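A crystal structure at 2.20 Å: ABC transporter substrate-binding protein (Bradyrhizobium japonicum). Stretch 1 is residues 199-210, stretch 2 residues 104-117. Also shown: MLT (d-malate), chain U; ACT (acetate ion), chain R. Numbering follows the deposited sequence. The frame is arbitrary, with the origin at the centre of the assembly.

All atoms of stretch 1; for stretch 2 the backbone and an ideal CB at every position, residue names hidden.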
# COMPACT_ATOMS: atom_id res chain seq x y z
N VAL A 199 -2.91 -3.81 -36.58
CA VAL A 199 -4.36 -3.73 -36.76
C VAL A 199 -4.72 -3.54 -38.23
O VAL A 199 -3.96 -2.96 -38.99
CB VAL A 199 -5.01 -2.64 -35.88
CG1 VAL A 199 -4.69 -2.90 -34.41
CG2 VAL A 199 -4.55 -1.25 -36.29
N ASP A 200 -5.88 -4.07 -38.62
CA ASP A 200 -6.37 -3.95 -39.98
C ASP A 200 -7.28 -2.73 -40.11
O ASP A 200 -7.51 -2.23 -41.22
CB ASP A 200 -7.12 -5.23 -40.39
CG ASP A 200 -6.23 -6.46 -40.29
OD1 ASP A 200 -5.25 -6.55 -41.06
OD2 ASP A 200 -6.51 -7.34 -39.44
N MSE A 201 -7.79 -2.27 -38.98
CA MSE A 201 -8.65 -1.10 -38.96
C MSE A 201 -8.66 -0.48 -37.57
O MSE A 201 -8.47 -1.16 -36.56
CB MSE A 201 -10.07 -1.48 -39.40
CG MSE A 201 -10.97 -1.97 -38.28
SE MSE A 201 -12.63 -2.75 -38.98
CE MSE A 201 -11.84 -4.34 -39.80
N GLU A 202 -8.88 0.83 -37.53
CA GLU A 202 -8.88 1.53 -36.25
C GLU A 202 -9.48 2.92 -36.41
O GLU A 202 -9.63 3.42 -37.53
CB GLU A 202 -7.45 1.66 -35.71
CG GLU A 202 -6.62 2.74 -36.41
CD GLU A 202 -5.21 2.89 -35.85
OE1 GLU A 202 -4.96 2.45 -34.70
OE2 GLU A 202 -4.35 3.44 -36.58
N MSE A 203 -9.85 3.52 -35.29
CA MSE A 203 -10.09 4.95 -35.28
C MSE A 203 -8.73 5.59 -35.12
O MSE A 203 -7.87 5.07 -34.41
CB MSE A 203 -10.97 5.38 -34.12
CG MSE A 203 -11.11 6.90 -34.08
SE MSE A 203 -12.18 7.58 -32.60
CE MSE A 203 -13.78 6.55 -32.91
N ALA A 204 -8.54 6.72 -35.79
CA ALA A 204 -7.28 7.45 -35.74
C ALA A 204 -7.50 8.88 -36.23
O ALA A 204 -8.45 9.15 -36.98
CB ALA A 204 -6.22 6.74 -36.62
N TRP A 205 -6.63 9.78 -35.81
CA TRP A 205 -6.67 11.14 -36.31
C TRP A 205 -6.24 11.17 -37.77
O TRP A 205 -5.24 10.54 -38.15
CB TRP A 205 -5.80 12.04 -35.42
CG TRP A 205 -6.36 12.17 -34.00
CD1 TRP A 205 -7.64 12.51 -33.66
CD2 TRP A 205 -5.66 11.99 -32.76
NE1 TRP A 205 -7.79 12.55 -32.30
CE2 TRP A 205 -6.59 12.23 -31.72
CE3 TRP A 205 -4.34 11.65 -32.43
CZ2 TRP A 205 -6.24 12.13 -30.37
CZ3 TRP A 205 -4.00 11.56 -31.09
CH2 TRP A 205 -4.94 11.79 -30.07
N ASN A 206 -6.99 11.88 -38.61
CA ASN A 206 -6.77 11.80 -40.04
C ASN A 206 -5.34 12.18 -40.43
O ASN A 206 -4.79 11.65 -41.39
CB ASN A 206 -7.78 12.64 -40.80
CG ASN A 206 -7.50 14.12 -40.67
OD1 ASN A 206 -7.84 14.74 -39.67
ND2 ASN A 206 -6.87 14.70 -41.68
N GLY A 207 -4.74 13.09 -39.67
CA GLY A 207 -3.38 13.54 -39.93
C GLY A 207 -2.33 12.47 -39.76
O GLY A 207 -1.33 12.44 -40.49
N ARG A 208 -2.54 11.57 -38.79
CA ARG A 208 -1.62 10.46 -38.55
C ARG A 208 -1.72 9.42 -39.66
O ARG A 208 -0.72 8.83 -40.06
CB ARG A 208 -1.91 9.80 -37.20
CG ARG A 208 -1.32 10.55 -35.99
CD ARG A 208 0.21 10.45 -35.97
NE ARG A 208 0.79 11.12 -34.81
CZ ARG A 208 2.10 11.18 -34.58
NH1 ARG A 208 2.95 10.61 -35.43
NH2 ARG A 208 2.56 11.81 -33.51
N VAL A 209 -2.93 9.21 -40.17
CA VAL A 209 -3.12 8.24 -41.23
C VAL A 209 -2.52 8.73 -42.54
O VAL A 209 -1.79 8.01 -43.20
CB VAL A 209 -4.60 7.94 -41.48
CG1 VAL A 209 -4.74 6.89 -42.59
CG2 VAL A 209 -5.25 7.48 -40.20
N SER A 210 -2.86 9.96 -42.92
CA SER A 210 -2.34 10.51 -44.16
C SER A 210 -0.82 10.48 -44.12
O SER A 210 -0.17 10.17 -45.12
CB SER A 210 -2.84 11.94 -44.36
OG SER A 210 -2.60 12.71 -43.20
N UNK A 104 -9.24 22.53 -37.93
CA UNK A 104 -10.12 21.38 -37.77
C UNK A 104 -9.40 20.09 -38.11
O UNK A 104 -8.65 20.03 -39.09
CB UNK A 104 -11.37 21.53 -38.65
N UNK A 105 -9.63 19.06 -37.29
CA UNK A 105 -9.13 17.71 -37.55
C UNK A 105 -10.24 16.70 -37.33
O UNK A 105 -11.25 17.02 -36.70
CB UNK A 105 -7.93 17.39 -36.66
N UNK A 106 -10.05 15.48 -37.82
CA UNK A 106 -11.06 14.44 -37.67
C UNK A 106 -10.51 13.18 -37.04
O UNK A 106 -9.35 12.81 -37.27
CB UNK A 106 -11.67 14.10 -39.03
N UNK A 107 -11.35 12.52 -36.24
CA UNK A 107 -11.11 11.13 -35.87
C UNK A 107 -11.84 10.31 -36.91
O UNK A 107 -13.02 10.49 -37.11
CB UNK A 107 -11.58 10.81 -34.45
N UNK A 108 -11.12 9.42 -37.59
CA UNK A 108 -11.70 8.68 -38.71
C UNK A 108 -11.50 7.17 -38.61
O UNK A 108 -10.62 6.68 -37.90
CB UNK A 108 -11.10 9.18 -40.02
N UNK A 109 -12.35 6.44 -39.33
CA UNK A 109 -12.14 5.02 -39.56
C UNK A 109 -10.99 4.86 -40.56
O UNK A 109 -11.12 5.20 -41.75
CB UNK A 109 -13.42 4.35 -40.07
N UNK A 110 -9.85 4.38 -40.07
CA UNK A 110 -8.70 4.07 -40.91
C UNK A 110 -8.62 2.56 -41.07
O UNK A 110 -9.10 1.81 -40.21
CB UNK A 110 -7.41 4.63 -40.32
N UNK A 111 -8.02 2.12 -42.17
CA UNK A 111 -8.03 0.71 -42.50
C UNK A 111 -6.89 0.38 -43.46
O UNK A 111 -6.44 1.22 -44.22
CB UNK A 111 -9.38 0.31 -43.11
N UNK A 112 -6.43 -0.87 -43.40
CA UNK A 112 -5.38 -1.38 -44.28
C UNK A 112 -5.91 -1.74 -45.68
O UNK A 112 -6.92 -2.45 -45.82
CB UNK A 112 -4.73 -2.61 -43.64
N UNK A 113 -5.23 -1.26 -46.71
CA UNK A 113 -5.60 -1.60 -48.08
C UNK A 113 -5.13 -2.99 -48.47
O UNK A 113 -5.65 -3.57 -49.42
CB UNK A 113 -5.02 -0.57 -49.05
N UNK A 114 -4.15 -3.53 -47.75
CA UNK A 114 -3.72 -4.90 -47.98
C UNK A 114 -4.84 -5.85 -47.52
O UNK A 114 -5.15 -6.83 -48.19
CB UNK A 114 -2.41 -5.19 -47.25
N UNK A 115 -5.45 -5.53 -46.39
CA UNK A 115 -6.55 -6.33 -45.88
C UNK A 115 -7.83 -6.07 -46.65
O UNK A 115 -8.60 -6.99 -46.90
CB UNK A 115 -6.77 -6.05 -44.39
N UNK A 116 -8.07 -4.82 -47.03
CA UNK A 116 -9.30 -4.49 -47.76
C UNK A 116 -8.99 -3.81 -49.09
O UNK A 116 -9.09 -2.58 -49.22
CB UNK A 116 -10.20 -3.59 -46.91
N UNK A 117 -8.59 -4.62 -50.07
CA UNK A 117 -8.24 -4.11 -51.40
C UNK A 117 -9.48 -3.61 -52.12
O UNK A 117 -9.36 -2.70 -52.94
CB UNK A 117 -7.55 -5.19 -52.23
C1 MLT U . -0.76 12.14 -28.24
O1 MLT U . -0.01 12.75 -27.45
O2 MLT U . -1.84 11.67 -27.82
C2 MLT U . -0.38 12.00 -29.69
O3 MLT U . 1.01 11.84 -29.91
C3 MLT U . -0.82 13.25 -30.42
C4 MLT U . -0.22 13.20 -31.80
O4 MLT U . 0.91 13.68 -32.01
O5 MLT U . -0.84 12.66 -32.75
C ACT R . 0.29 -2.94 -43.88
O ACT R . -0.96 -3.07 -43.82
OXT ACT R . 0.72 -1.80 -44.19
CH3 ACT R . 1.21 -4.09 -43.59

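Position 104 has extended backbone angles, and its CB finds nothing of stretch 1 within 5.5 Å. Almost any residue would suit. It is Phe-104, whose ring leads away.

At 105 the CB points sideways, 4.0 Å from Asn-206 OD1, and the Trp-205 indole lies within reach of a long side chain. An aromatic or long aliphatic residue would fit. Tyr-105 turns its ring edge toward the Trp-205 face in an offset edge-to-face pair, CD1 of Tyr-105 lying 3.9 Å from CD1 of Trp-205.

At 106 the backbone does the work. Its N donates to Asn-206 OD1 (3.0 Å) and its O accepts from Asn-206 N (2.9 Å). The CB points sideways, 3.9 Å from Asn-206 OD1, so a small or polar side chain would suit, though others are possible. It is Ser-106, whose hydroxyl bonds elsewhere in the structure.

The CB at 107 is 3.8 Å from Met-203 SE and 4.4 Å from Trp-205 CD1. This favours a small residue. Ser-107 fits, its OG 3.4 Å from Trp-205 CD1.

Position 108 pairs with Ala-204; its N donates to Ala-204 O (2.8 Å) and its O accepts from Ala-204 N (3.0 Å). The CB lies 4.9 Å from Asn-206 CB, so a modest aliphatic or beta-branched residue suits. Val-108 places CG2 3.9 Å from Asn-206 CA.

Position 109 sits opposite Met-203 in a non-hydrogen-bonded pair. Its CB is 4.7 Å from Glu-202 O, leaving room for several apolar residues. Leu-109 extends from it with chi1 t, and its end comes nearer stretch 1.

At 110 the CB is 3.6 Å from Val-209 CG2 and 4.4 Å from Ala-204 CB. A small apolar residue is the natural choice. Ala-110 makes both contacts through its CB, while its N donates to Glu-202 O (2.7 Å).

The CB at 111 is 4.2 Å from Met-201 CB, on the face shared with 107 and 109. Many residues could follow that start. Tyr-111 sends its ring away, keeping only its base near Met-201.

At 112 the N donates to Asp-200 O (2.8 Å), and the CB points toward stretch 1. A small or polar residue suits. Ser-112 OG accepts from the backbone N of 115 (3.1 Å) and donates to acetate O (3.2 Å).

Positions 113 and 114 make no contact and tolerate much: Gln-113 and Lys-114.

The CB at 115 lies 3.7 Å from Asp-200 OD1, an acceptor that invites a short donor. Thr-115 OG1 donates to Asp-200 OD1 (2.7 Å).

From 116 a long side chain can reach Met-201. Phe-116 does so, CZ 3.5 Å from Met-201 CE.

Position 117, out of reach with phi -70°, allows proline: Pro-117.

Stretch 2 104-117: FYSSVLAYSQKTFP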
# COMPACT_ATOMS: atom_id res chain seq x y z
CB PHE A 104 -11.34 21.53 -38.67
CG PHE A 104 -12.30 22.57 -38.21
CD1 PHE A 104 -12.17 23.88 -38.63
CD2 PHE A 104 -13.35 22.24 -37.36
CE1 PHE A 104 -13.06 24.84 -38.22
CE2 PHE A 104 -14.25 23.20 -36.94
CZ PHE A 104 -14.10 24.51 -37.37
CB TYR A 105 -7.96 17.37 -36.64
CG TYR A 105 -8.25 17.41 -35.15
CD1 TYR A 105 -8.42 16.24 -34.42
CD2 TYR A 105 -8.34 18.62 -34.48
CE1 TYR A 105 -8.67 16.28 -33.04
CE2 TYR A 105 -8.59 18.66 -33.11
CZ TYR A 105 -8.75 17.50 -32.40
OH TYR A 105 -8.99 17.57 -31.05
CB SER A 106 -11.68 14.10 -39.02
OG SER A 106 -12.26 15.25 -39.62
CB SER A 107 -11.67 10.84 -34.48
OG SER A 107 -10.94 11.54 -33.48
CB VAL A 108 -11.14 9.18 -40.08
CG1 VAL A 108 -11.60 10.61 -40.37
CG2 VAL A 108 -9.62 9.09 -40.11
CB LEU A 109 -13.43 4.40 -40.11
CG LEU A 109 -13.43 2.91 -40.49
CD1 LEU A 109 -12.83 2.08 -39.38
CD2 LEU A 109 -14.83 2.39 -40.84
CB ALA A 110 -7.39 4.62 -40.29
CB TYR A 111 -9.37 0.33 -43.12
CG TYR A 111 -9.66 1.05 -44.42
CD1 TYR A 111 -10.39 2.23 -44.43
CD2 TYR A 111 -9.19 0.56 -45.63
CE1 TYR A 111 -10.65 2.91 -45.62
CE2 TYR A 111 -9.43 1.23 -46.82
CZ TYR A 111 -10.16 2.40 -46.81
OH TYR A 111 -10.40 3.07 -47.99
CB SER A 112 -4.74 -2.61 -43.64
OG SER A 112 -4.06 -3.39 -44.61
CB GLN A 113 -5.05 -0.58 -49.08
CG GLN A 113 -5.75 0.77 -49.04
CD GLN A 113 -4.91 1.86 -49.68
OE1 GLN A 113 -3.72 1.67 -49.93
NE2 GLN A 113 -5.54 3.00 -49.96
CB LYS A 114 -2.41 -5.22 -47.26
CG LYS A 114 -1.16 -4.88 -48.08
CD LYS A 114 0.13 -5.15 -47.30
CE LYS A 114 1.36 -4.56 -48.01
NZ LYS A 114 2.64 -4.68 -47.23
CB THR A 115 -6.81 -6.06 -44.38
OG1 THR A 115 -5.57 -6.10 -43.66
CG2 THR A 115 -7.76 -7.12 -43.82
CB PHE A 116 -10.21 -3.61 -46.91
CG PHE A 116 -10.53 -4.20 -45.57
CD1 PHE A 116 -11.45 -5.22 -45.45
CD2 PHE A 116 -9.89 -3.73 -44.43
CE1 PHE A 116 -11.74 -5.77 -44.21
CE2 PHE A 116 -10.18 -4.26 -43.18
CZ PHE A 116 -11.10 -5.28 -43.07
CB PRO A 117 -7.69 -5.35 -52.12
CG PRO A 117 -7.40 -6.34 -51.05
CD PRO A 117 -8.38 -6.07 -49.96
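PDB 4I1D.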